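Side-chain contact in alpha-L-arabinosidase (Xanthomonas axonopodis pv. citri, PDB 6D25), which probably hydrolyses alpha-L-arabinofuranosyl side groups of arabinoxylans, coping with internally di-substituted xylose units, as a trimeric family GH51 glycosidase: residues Gly200-Leu203 with Trp204-Gly208. Residues are numbered along the deposited sequence; the frame is centred on the assembly and turned at random.
Sequences GNEL and WGCGG
Glu202 passes between the indole of Trp204 and the sulfur of Cys206. Glu202 CA lies over the six-membered ring of Trp204, a CH-pi contact 4.2 Å from the centroid. Glu202 CB then meets Cys206 SG at 3.8 Å, and CG goes on past CH2 and CZ2 of the indole, placed there by a chi1 of -66° that sets it beside the backbone N. At the end, Glu202 CD comes within 3.4 Å of Trp204 CH2, with carboxylate and ring planes 36° apart. Glu202 OE1 takes a short 2.5 Å bond from a water that in turn accepts from Cys206 N, so water ties the carboxylate to its own loop. OE2 makes weak hydrogen bonds to His266 ND1 and a bound glycerol, and lies close to the carboxylate of Glu324. Glu202 is consistent with the acid/base of the Asn-Glu pair in clan GH-A enzymes. The backbone folds back in a type I turn from Glu202 to Gly205: Glu202 O accepts from Gly205 N (2.9 Å) and Gly207 N (3.0 Å), from opposite faces of its carbonyl plane. Trp204 NE1 is held by Gly240 O, and a disulfide joins Cys206 to Cys100. The loop follows strand 196-199, fourth in the parallel sheet of the (beta/alpha)8 barrel, and leads to helix 212-224.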
loop_
_atom_site.group_PDB
_atom_site.type_symbol
_atom_site.label_atom_id
_atom_site.label_comp_id
_atom_site.label_asym_id
_atom_site.label_seq_id
_atom_site.Cartn_x
_atom_site.Cartn_y
_atom_site.Cartn_z
ATOM N N GLY A 200 -1.560 -4.716 12.696
ATOM C CA GLY A 200 -0.615 -5.623 12.013
ATOM C C GLY A 200 0.050 -6.567 12.973
ATOM O O GLY A 200 0.240 -6.237 14.136
ATOM N N ASN A 201 0.371 -7.760 12.489
ATOM C CA ASN A 201 0.936 -8.864 13.303
ATOM C C ASN A 201 2.185 -9.416 12.572
ATOM O O ASN A 201 2.174 -9.679 11.417
ATOM C CB ASN A 201 -0.127 -9.933 13.533
ATOM C CG ASN A 201 -1.472 -9.362 13.971
ATOM O OD1 ASN A 201 -1.674 -9.111 15.187
ATOM N ND2 ASN A 201 -2.336 -8.971 13.000
ATOM N N GLU A 202 3.314 -9.491 13.211
ATOM C CA GLU A 202 4.498 -10.163 12.614
ATOM C C GLU A 202 4.780 -9.571 11.206
ATOM O O GLU A 202 4.981 -10.296 10.227
ATOM C CB GLU A 202 4.319 -11.700 12.600
ATOM C CG GLU A 202 4.265 -12.393 13.993
ATOM C CD GLU A 202 4.851 -13.826 14.132
ATOM O OE1 GLU A 202 5.180 -14.458 13.079
ATOM O OE2 GLU A 202 5.022 -14.341 15.336
ATOM N N LEU A 203 4.866 -8.243 11.090
ATOM C CA LEU A 203 5.030 -7.609 9.767
ATOM C C LEU A 203 6.414 -7.919 9.185
ATOM O O LEU A 203 6.578 -7.815 7.976
ATOM C CB LEU A 203 4.799 -6.096 9.891
ATOM C CG LEU A 203 3.363 -5.671 10.234
ATOM C CD1 LEU A 203 3.159 -4.192 10.043
ATOM C CD2 LEU A 203 2.338 -6.405 9.415
ATOM N N TRP A 204 7.384 -8.279 10.022
ATOM C CA TRP A 204 8.729 -8.685 9.577
ATOM C C TRP A 204 8.676 -10.068 8.917
ATOM O O TRP A 204 9.645 -10.447 8.287
ATOM C CB TRP A 204 9.777 -8.676 10.709
ATOM C CG TRP A 204 9.205 -8.996 12.044
ATOM C CD1 TRP A 204 8.829 -8.103 13.006
ATOM C CD2 TRP A 204 8.854 -10.300 12.541
ATOM N NE1 TRP A 204 8.235 -8.764 14.045
ATOM C CE2 TRP A 204 8.245 -10.112 13.787
ATOM C CE3 TRP A 204 9.033 -11.605 12.063
ATOM C CZ2 TRP A 204 7.792 -11.179 14.558
ATOM C CZ3 TRP A 204 8.551 -12.660 12.797
ATOM C CH2 TRP A 204 7.945 -12.446 14.030
ATOM N N GLY A 205 7.582 -10.801 9.065
ATOM C CA GLY A 205 7.478 -12.192 8.585
ATOM C C GLY A 205 6.177 -12.418 7.823
ATOM O O GLY A 205 5.977 -11.841 6.758
ATOM N N CYS A 206 5.264 -13.191 8.413
ATOM C CA CYS A 206 4.041 -13.636 7.718
ATOM C C CYS A 206 3.108 -12.454 7.381
ATOM O O CYS A 206 2.262 -12.578 6.502
ATOM C CB CYS A 206 3.338 -14.756 8.503
ATOM S SG CYS A 206 2.788 -14.208 10.151
ATOM N N GLY A 207 3.271 -11.296 8.021
ATOM C CA GLY A 207 2.461 -10.117 7.717
ATOM C C GLY A 207 2.951 -9.286 6.553
ATOM O O GLY A 207 2.310 -8.236 6.267
ATOM N N GLY A 208 4.018 -9.687 5.853
ATOM C CA GLY A 208 4.436 -8.971 4.652
ATOM C C GLY A 208 5.944 -8.804 4.501
ATOM O O GLY A 208 6.364 -8.090 3.649
HETATM O O HOH W 1 6.095 -14.516 10.799
#